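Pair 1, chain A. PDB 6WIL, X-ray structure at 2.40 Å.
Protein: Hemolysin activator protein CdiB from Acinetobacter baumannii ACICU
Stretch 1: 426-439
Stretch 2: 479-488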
# COMPACT_ATOMS: atom_id res chain seq x y z
N PRO A 426 1.29 13.38 -12.11
CA PRO A 426 0.69 14.20 -13.16
C PRO A 426 1.76 14.97 -13.91
O PRO A 426 2.88 15.17 -13.43
CB PRO A 426 -0.23 15.15 -12.38
CG PRO A 426 0.45 15.29 -11.06
CD PRO A 426 1.08 13.95 -10.77
N PHE A 427 1.40 15.40 -15.12
CA PHE A 427 2.31 16.19 -15.94
C PHE A 427 1.51 16.85 -17.05
O PHE A 427 0.39 16.43 -17.37
CB PHE A 427 3.45 15.35 -16.51
CG PHE A 427 3.01 14.33 -17.54
CD1 PHE A 427 2.42 13.14 -17.15
CD2 PHE A 427 3.21 14.57 -18.89
CE1 PHE A 427 2.01 12.21 -18.08
CE2 PHE A 427 2.81 13.64 -19.83
CZ PHE A 427 2.21 12.46 -19.43
N LEU A 428 2.09 17.88 -17.64
CA LEU A 428 1.48 18.58 -18.76
C LEU A 428 1.91 17.93 -20.07
O LEU A 428 3.09 17.62 -20.27
CB LEU A 428 1.88 20.06 -18.75
CG LEU A 428 1.07 20.95 -17.81
CD1 LEU A 428 1.69 22.34 -17.72
CD2 LEU A 428 -0.37 21.04 -18.29
N LEU A 429 0.94 17.70 -20.96
CA LEU A 429 1.18 17.09 -22.26
C LEU A 429 0.41 17.88 -23.31
O LEU A 429 -0.82 17.85 -23.32
CB LEU A 429 0.75 15.62 -22.27
CG LEU A 429 0.82 14.95 -23.64
CD1 LEU A 429 2.27 14.64 -24.02
CD2 LEU A 429 -0.04 13.71 -23.69
N LEU A 430 1.14 18.56 -24.19
CA LEU A 430 0.55 19.46 -25.18
C LEU A 430 -0.42 20.44 -24.51
O LEU A 430 -1.50 20.72 -25.03
CB LEU A 430 -0.15 18.68 -26.30
CG LEU A 430 0.75 17.99 -27.34
CD1 LEU A 430 0.99 16.53 -26.98
CD2 LEU A 430 0.17 18.13 -28.74
N ASP A 431 -0.01 20.94 -23.35
CA ASP A 431 -0.74 21.93 -22.56
C ASP A 431 -2.05 21.40 -21.99
O ASP A 431 -2.92 22.19 -21.59
CB ASP A 431 -1.00 23.20 -23.38
CG ASP A 431 -1.10 24.44 -22.52
OD1 ASP A 431 -0.77 24.35 -21.32
OD2 ASP A 431 -1.52 25.50 -23.04
N LYS A 432 -2.22 20.08 -21.93
CA LYS A 432 -3.37 19.47 -21.28
C LYS A 432 -2.91 18.65 -20.08
O LYS A 432 -1.85 18.01 -20.14
CB LYS A 432 -4.15 18.56 -22.23
CG LYS A 432 -4.35 19.11 -23.63
CD LYS A 432 -4.68 17.98 -24.60
CE LYS A 432 -4.39 18.37 -26.04
NZ LYS A 432 -4.35 17.17 -26.93
N PRO A 433 -3.66 18.65 -18.98
CA PRO A 433 -3.30 17.81 -17.83
C PRO A 433 -3.26 16.34 -18.21
O PRO A 433 -4.07 15.85 -19.01
CB PRO A 433 -4.40 18.10 -16.81
CG PRO A 433 -5.53 18.69 -17.61
CD PRO A 433 -4.87 19.45 -18.71
N ALA A 434 -2.30 15.62 -17.63
CA ALA A 434 -2.10 14.21 -17.94
C ALA A 434 -1.57 13.49 -16.71
O ALA A 434 -1.15 14.12 -15.73
CB ALA A 434 -1.15 14.03 -19.13
N GLN A 435 -1.57 12.17 -16.77
CA GLN A 435 -1.05 11.33 -15.70
C GLN A 435 -0.20 10.22 -16.30
O GLN A 435 -0.55 9.66 -17.34
CB GLN A 435 -2.19 10.72 -14.86
CG GLN A 435 -1.80 10.36 -13.44
CD GLN A 435 -2.15 11.46 -12.45
OE1 GLN A 435 -2.88 12.39 -12.78
NE2 GLN A 435 -1.63 11.36 -11.23
N TYR A 436 0.92 9.92 -15.65
CA TYR A 436 1.79 8.82 -16.06
C TYR A 436 1.79 7.75 -14.97
O TYR A 436 1.88 8.06 -13.78
CB TYR A 436 3.22 9.30 -16.32
CG TYR A 436 4.21 8.17 -16.46
CD1 TYR A 436 4.34 7.48 -17.66
CD2 TYR A 436 5.02 7.79 -15.40
CE1 TYR A 436 5.25 6.44 -17.79
CE2 TYR A 436 5.92 6.76 -15.52
CZ TYR A 436 6.04 6.09 -16.72
OH TYR A 436 6.94 5.06 -16.84
N ARG A 437 1.70 6.49 -15.40
CA ARG A 437 1.59 5.38 -14.47
C ARG A 437 2.52 4.25 -14.88
O ARG A 437 2.50 3.82 -16.04
CB ARG A 437 0.15 4.86 -14.41
CG ARG A 437 -0.03 3.66 -13.52
CD ARG A 437 -0.42 4.09 -12.12
NE ARG A 437 -0.62 2.95 -11.23
CZ ARG A 437 -1.69 2.17 -11.26
NH1 ARG A 437 -1.79 1.15 -10.42
NH2 ARG A 437 -2.66 2.39 -12.14
N LEU A 438 3.32 3.76 -13.93
CA LEU A 438 4.19 2.61 -14.15
C LEU A 438 3.93 1.57 -13.07
O LEU A 438 3.98 1.88 -11.88
CB LEU A 438 5.67 3.02 -14.14
CG LEU A 438 6.69 1.88 -14.27
CD1 LEU A 438 7.80 2.26 -15.23
CD2 LEU A 438 7.29 1.52 -12.91
N ASN A 439 3.65 0.34 -13.50
CA ASN A 439 3.50 -0.80 -12.61
C ASN A 439 4.58 -1.82 -12.93
O ASN A 439 4.75 -2.21 -14.09
CB ASN A 439 2.12 -1.45 -12.77
CG ASN A 439 0.99 -0.50 -12.45
OD1 ASN A 439 1.10 0.32 -11.54
ND2 ASN A 439 -0.10 -0.61 -13.19
N TYR A 479 7.42 -7.98 -15.18
CA TYR A 479 6.78 -7.17 -16.20
C TYR A 479 6.77 -5.71 -15.76
O TYR A 479 6.80 -5.40 -14.56
CB TYR A 479 5.34 -7.63 -16.52
CG TYR A 479 4.32 -7.57 -15.40
CD1 TYR A 479 3.83 -6.36 -14.93
CD2 TYR A 479 3.81 -8.74 -14.84
CE1 TYR A 479 2.89 -6.30 -13.92
CE2 TYR A 479 2.87 -8.70 -13.83
CZ TYR A 479 2.41 -7.48 -13.37
OH TYR A 479 1.47 -7.44 -12.37
N VAL A 480 6.74 -4.82 -16.74
CA VAL A 480 6.59 -3.39 -16.49
C VAL A 480 5.46 -2.88 -17.38
O VAL A 480 5.54 -2.98 -18.61
CB VAL A 480 7.89 -2.61 -16.72
CG1 VAL A 480 8.54 -3.00 -18.03
CG2 VAL A 480 7.62 -1.12 -16.66
N GLN A 481 4.41 -2.37 -16.75
CA GLN A 481 3.30 -1.75 -17.45
C GLN A 481 3.47 -0.24 -17.40
O GLN A 481 3.77 0.32 -16.34
CB GLN A 481 1.96 -2.16 -16.82
CG GLN A 481 1.70 -3.65 -16.84
CD GLN A 481 0.57 -4.06 -15.91
OE1 GLN A 481 0.38 -3.47 -14.85
NE2 GLN A 481 -0.18 -5.07 -16.31
N GLN A 482 3.29 0.41 -18.54
CA GLN A 482 3.39 1.86 -18.61
C GLN A 482 2.16 2.42 -19.30
O GLN A 482 1.63 1.82 -20.24
CB GLN A 482 4.65 2.31 -19.34
CG GLN A 482 5.91 2.15 -18.51
CD GLN A 482 7.14 2.70 -19.21
OE1 GLN A 482 7.66 3.75 -18.84
NE2 GLN A 482 7.61 1.98 -20.22
N GLU A 483 1.70 3.58 -18.83
CA GLU A 483 0.43 4.12 -19.28
C GLU A 483 0.42 5.63 -19.07
O GLU A 483 0.92 6.12 -18.05
CB GLU A 483 -0.74 3.46 -18.52
CG GLU A 483 -2.10 4.10 -18.74
CD GLU A 483 -3.16 3.51 -17.84
OE1 GLU A 483 -3.39 2.28 -17.93
OE2 GLU A 483 -3.74 4.25 -17.03
N ILE A 484 -0.15 6.34 -20.03
CA ILE A 484 -0.38 7.77 -19.95
C ILE A 484 -1.86 8.03 -20.21
O ILE A 484 -2.40 7.57 -21.22
CB ILE A 484 0.48 8.56 -20.95
CG1 ILE A 484 1.96 8.36 -20.65
CG2 ILE A 484 0.10 10.03 -20.94
CD1 ILE A 484 2.85 8.64 -21.83
N SER A 485 -2.50 8.76 -19.31
CA SER A 485 -3.90 9.13 -19.45
C SER A 485 -4.03 10.65 -19.45
O SER A 485 -3.35 11.34 -18.68
CB SER A 485 -4.76 8.53 -18.34
OG SER A 485 -4.29 8.93 -17.06
N LEU A 486 -4.88 11.17 -20.34
CA LEU A 486 -5.18 12.59 -20.43
C LEU A 486 -6.68 12.80 -20.36
O LEU A 486 -7.46 11.96 -20.82
CB LEU A 486 -4.63 13.21 -21.74
CG LEU A 486 -5.05 12.71 -23.13
CD1 LEU A 486 -6.33 13.39 -23.64
CD2 LEU A 486 -3.90 12.89 -24.12
N ASN A 487 -7.09 13.93 -19.79
CA ASN A 487 -8.50 14.25 -19.69
C ASN A 487 -9.09 14.53 -21.06
O ASN A 487 -8.50 15.24 -21.88
CB ASN A 487 -8.72 15.46 -18.79
CG ASN A 487 -8.74 15.09 -17.33
OD1 ASN A 487 -8.90 13.92 -16.97
ND2 ASN A 487 -8.59 16.09 -16.46
N ALA A 488 -10.27 13.96 -21.31
CA ALA A 488 -11.02 14.24 -22.52
C ALA A 488 -11.64 15.63 -22.42
O ALA A 488 -11.75 16.20 -21.33
CB ALA A 488 -12.09 13.18 -22.72
O HOH W 1 -2.21 6.94 -15.97

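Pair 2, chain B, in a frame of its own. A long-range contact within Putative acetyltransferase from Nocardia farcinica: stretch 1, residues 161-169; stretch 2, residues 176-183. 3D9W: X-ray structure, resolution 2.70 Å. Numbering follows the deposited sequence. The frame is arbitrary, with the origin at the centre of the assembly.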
# COMPACT_ATOMS: atom_id res chain seq x y z
N TRP B 161 11.91 -8.46 7.65
CA TRP B 161 11.07 -7.65 8.50
C TRP B 161 10.28 -8.58 9.41
O TRP B 161 9.77 -9.59 8.95
CB TRP B 161 10.15 -6.79 7.63
CG TRP B 161 10.93 -6.02 6.60
CD1 TRP B 161 11.44 -6.50 5.42
CD2 TRP B 161 11.39 -4.67 6.71
NE1 TRP B 161 12.19 -5.53 4.80
CE2 TRP B 161 12.18 -4.40 5.57
CE3 TRP B 161 11.22 -3.66 7.66
CZ2 TRP B 161 12.79 -3.16 5.35
CZ3 TRP B 161 11.84 -2.43 7.45
CH2 TRP B 161 12.61 -2.19 6.30
N ARG B 162 10.22 -8.24 10.69
CA ARG B 162 9.54 -9.07 11.69
C ARG B 162 8.09 -8.67 11.95
O ARG B 162 7.78 -7.48 12.10
CB ARG B 162 10.34 -9.02 12.99
CG ARG B 162 11.81 -9.34 12.80
CD ARG B 162 12.70 -8.55 13.77
NE ARG B 162 12.38 -8.82 15.17
CZ ARG B 162 12.88 -8.13 16.20
NH1 ARG B 162 13.71 -7.13 15.97
NH2 ARG B 162 12.54 -8.44 17.45
N PHE B 163 7.21 -9.67 12.01
CA PHE B 163 5.78 -9.47 12.24
C PHE B 163 5.17 -10.48 13.21
O PHE B 163 5.84 -11.40 13.69
CB PHE B 163 5.00 -9.58 10.92
CG PHE B 163 5.42 -8.60 9.88
CD1 PHE B 163 4.89 -7.31 9.86
CD2 PHE B 163 6.34 -8.95 8.90
CE1 PHE B 163 5.27 -6.40 8.88
CE2 PHE B 163 6.73 -8.04 7.92
CZ PHE B 163 6.20 -6.76 7.91
N ARG B 164 3.87 -10.29 13.45
CA ARG B 164 3.04 -11.13 14.32
C ARG B 164 1.60 -10.93 13.89
O ARG B 164 1.09 -9.82 13.88
CB ARG B 164 3.14 -10.68 15.79
CG ARG B 164 4.40 -11.08 16.52
CD ARG B 164 4.43 -10.43 17.91
NE ARG B 164 5.70 -10.67 18.59
CZ ARG B 164 6.09 -10.06 19.71
NH1 ARG B 164 5.30 -9.16 20.30
NH2 ARG B 164 7.27 -10.36 20.25
N LEU B 165 0.94 -12.02 13.51
CA LEU B 165 -0.46 -11.94 13.11
C LEU B 165 -1.25 -12.42 14.32
O LEU B 165 -0.98 -13.50 14.87
CB LEU B 165 -0.76 -12.84 11.91
CG LEU B 165 -1.77 -12.28 10.90
CD1 LEU B 165 -2.42 -13.42 10.16
CD2 LEU B 165 -2.83 -11.45 11.60
N GLU B 166 -2.22 -11.62 14.74
CA GLU B 166 -3.01 -11.95 15.90
C GLU B 166 -4.50 -12.01 15.56
O GLU B 166 -4.98 -11.18 14.80
CB GLU B 166 -2.74 -10.90 16.95
CG GLU B 166 -3.38 -11.10 18.28
CD GLU B 166 -2.56 -10.43 19.36
OE1 GLU B 166 -1.42 -10.91 19.59
OE2 GLU B 166 -3.02 -9.43 19.96
N ARG B 167 -5.20 -12.99 16.12
CA ARG B 167 -6.64 -13.12 15.89
C ARG B 167 -7.40 -12.85 17.18
O ARG B 167 -7.32 -13.62 18.13
CB ARG B 167 -7.03 -14.51 15.36
CG ARG B 167 -8.34 -14.48 14.56
CD ARG B 167 -9.45 -15.38 15.10
NE ARG B 167 -9.23 -16.79 14.77
CZ ARG B 167 -8.79 -17.70 15.64
NH1 ARG B 167 -8.52 -17.35 16.89
NH2 ARG B 167 -8.61 -18.95 15.25
N ARG B 168 -8.14 -11.75 17.21
CA ARG B 168 -8.91 -11.39 18.38
C ARG B 168 -10.39 -11.47 18.05
O ARG B 168 -10.78 -11.91 16.96
CB ARG B 168 -8.58 -9.96 18.81
CG ARG B 168 -7.17 -9.74 19.31
CD ARG B 168 -7.01 -8.30 19.81
NE ARG B 168 -5.60 -7.99 20.06
CZ ARG B 168 -5.12 -6.77 20.34
NH1 ARG B 168 -5.94 -5.72 20.42
NH2 ARG B 168 -3.81 -6.60 20.53
N THR B 169 -11.21 -11.05 19.01
CA THR B 169 -12.65 -11.04 18.83
C THR B 169 -13.13 -9.61 19.09
O THR B 169 -12.81 -9.01 20.12
CB THR B 169 -13.35 -11.96 19.83
OG1 THR B 169 -12.42 -12.92 20.32
CG2 THR B 169 -14.51 -12.68 19.16
N LEU B 176 -11.26 -10.16 14.62
CA LEU B 176 -10.56 -8.89 14.57
C LEU B 176 -9.08 -9.23 14.48
O LEU B 176 -8.46 -9.62 15.47
CB LEU B 176 -10.84 -8.06 15.82
CG LEU B 176 -10.15 -6.69 15.81
CD1 LEU B 176 -10.69 -5.82 14.67
CD2 LEU B 176 -10.39 -6.02 17.15
N TRP B 177 -8.51 -9.09 13.29
CA TRP B 177 -7.11 -9.41 13.11
C TRP B 177 -6.23 -8.21 13.38
O TRP B 177 -6.61 -7.07 13.11
CB TRP B 177 -6.85 -9.91 11.69
CG TRP B 177 -7.60 -11.14 11.34
CD1 TRP B 177 -8.88 -11.22 10.86
CD2 TRP B 177 -7.13 -12.48 11.42
NE1 TRP B 177 -9.23 -12.53 10.64
CE2 TRP B 177 -8.17 -13.32 10.97
CE3 TRP B 177 -5.92 -13.06 11.82
CZ2 TRP B 177 -8.03 -14.71 10.91
CZ3 TRP B 177 -5.78 -14.43 11.77
CH2 TRP B 177 -6.84 -15.25 11.32
N VAL B 178 -5.03 -8.47 13.90
CA VAL B 178 -4.07 -7.42 14.19
C VAL B 178 -2.68 -7.83 13.72
O VAL B 178 -2.12 -8.82 14.20
CB VAL B 178 -3.99 -7.15 15.71
CG1 VAL B 178 -3.33 -5.80 15.95
CG2 VAL B 178 -5.37 -7.20 16.33
N LEU B 179 -2.14 -7.09 12.77
CA LEU B 179 -0.81 -7.37 12.27
C LEU B 179 0.16 -6.50 13.06
O LEU B 179 -0.07 -5.30 13.20
CB LEU B 179 -0.71 -7.03 10.79
CG LEU B 179 0.61 -7.43 10.15
CD1 LEU B 179 0.63 -8.94 9.99
CD2 LEU B 179 0.78 -6.74 8.81
N HIS B 180 1.22 -7.10 13.59
CA HIS B 180 2.21 -6.36 14.37
C HIS B 180 3.53 -6.26 13.62
O HIS B 180 4.02 -7.26 13.13
CB HIS B 180 2.46 -7.06 15.71
CG HIS B 180 1.29 -7.07 16.63
ND1 HIS B 180 1.02 -6.05 17.52
CD2 HIS B 180 0.32 -8.00 16.83
CE1 HIS B 180 -0.06 -6.34 18.22
NE2 HIS B 180 -0.51 -7.52 17.82
N GLN B 181 4.12 -5.07 13.55
CA GLN B 181 5.39 -4.91 12.86
C GLN B 181 6.41 -4.38 13.84
O GLN B 181 6.05 -3.68 14.78
CB GLN B 181 5.25 -3.91 11.72
CG GLN B 181 4.88 -2.52 12.18
CD GLN B 181 5.10 -1.46 11.12
OE1 GLN B 181 4.66 -1.61 9.99
NE2 GLN B 181 5.77 -0.38 11.50
N PHE B 182 7.68 -4.72 13.63
CA PHE B 182 8.77 -4.25 14.49
C PHE B 182 9.44 -3.08 13.78
O PHE B 182 9.78 -3.18 12.61
CB PHE B 182 9.81 -5.35 14.73
CG PHE B 182 10.82 -5.01 15.78
CD1 PHE B 182 10.47 -5.04 17.13
CD2 PHE B 182 12.09 -4.59 15.42
CE1 PHE B 182 11.39 -4.65 18.11
CE2 PHE B 182 13.03 -4.20 16.40
CZ PHE B 182 12.67 -4.23 17.74
N GLY B 183 9.62 -1.96 14.49
CA GLY B 183 10.21 -0.79 13.87
C GLY B 183 10.81 0.25 14.80
O GLY B 183 11.06 -0.02 15.97
O HOH W 2 8.17 -5.16 10.23

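Both pairs are two neighbouring antiparallel strands of a sheet. The strand axes approach to 4.6 Å in each. The angle between their N-to-C directions is 157° in pair 1 and 162° in pair 2. Superposition of 14 central residues gives an RMSD of 0.5 Å.

The register is the same. A434(A), Y436(A) and L438(A) face L486(A), I484(A) and Q482(A) as non-hydrogen-bonded pairs. They match F163(B), L165(B) and R167(B), which face Q181(B), L179(B) and W177(B). The hydrogen-bonded pairs alternate with these. Q435(A) with S485(A) matches R164(B) with H180(B), and R437(A) with E483(A) matches E166(B) with V178(B). N439(A) with Q481(A) matches R168(B) with L176(B), although N439(A) and R168(B) lie 1.5 Å apart at CA.

Each hydrogen-bonded pair forms two backbone bonds. In pair 1, Q435(A) N donates to S485(A) O at 2.7 Å, and S485(A) N donates to Q435(A) O at 2.9 Å. At the matching place in pair 2, H180(B) N to R164(B) O is 2.7 Å, but R164(B) N to H180(B) O is 3.1 Å and weak. CA-H...O contacts add to the ladder in both pairs.

The face carrying the non-hydrogen-bonded pairs is filled differently. In pair 1, Y436(A) reaches along the partner strand. Its OH donates a very short hydrogen bond to Q482(A) OE1, 2.5 Å away. The edge of its ring also meets I484(A), with CD1 3.9 Å from CG1 of that residue. In pair 2 the matching residues are L165(B) and W177(B), and the contact is apolar. CD2 of L165(B) lies 3.5 Å from CE3 of W177(B), at the ring edge. The same indole takes R167(B) over one face, with CG of R167(B) 3.5 Å from the centroid of the six-membered ring of W177(B). Thus the aliphatic part of an arginine packs on the aromatic ring. L438(A), which matches R167(B), instead places CD1 3.8 Å from CG of Q482(A).

At A434(A) the side chain is small. Its CB is 4.4 Å from CB of L486(A). F163(B) puts a ring at this position, and its CE1 lies 3.8 Å from CB of Q181(B).

The other face is polar in pair 1. A water sits there; its O donates to E483(A) OE2 at 3.3 Å and lies 3.1 Å from S485(A) OG. N439(A) ND2 also donates a weak bond to Q481(A) OE1 at 3.3 Å. In pair 2, R168(B) instead lays one face of its guanidinium against V178(B), with NE 3.8 Å from CG2 of that valine. R168(B) also makes a salt bridge within its own strand, from its NE to E166(B) OE2 at 3.0 Å.

P433(A) and N487(A) match R162(B) and F182(B). The former pair approach loosely, with CG of P433(A) 4.2 Å from ND2 of N487(A). The latter form a cation-pi contact, with CZ of R162(B) 3.7 Å from the ring centroid of F182(B).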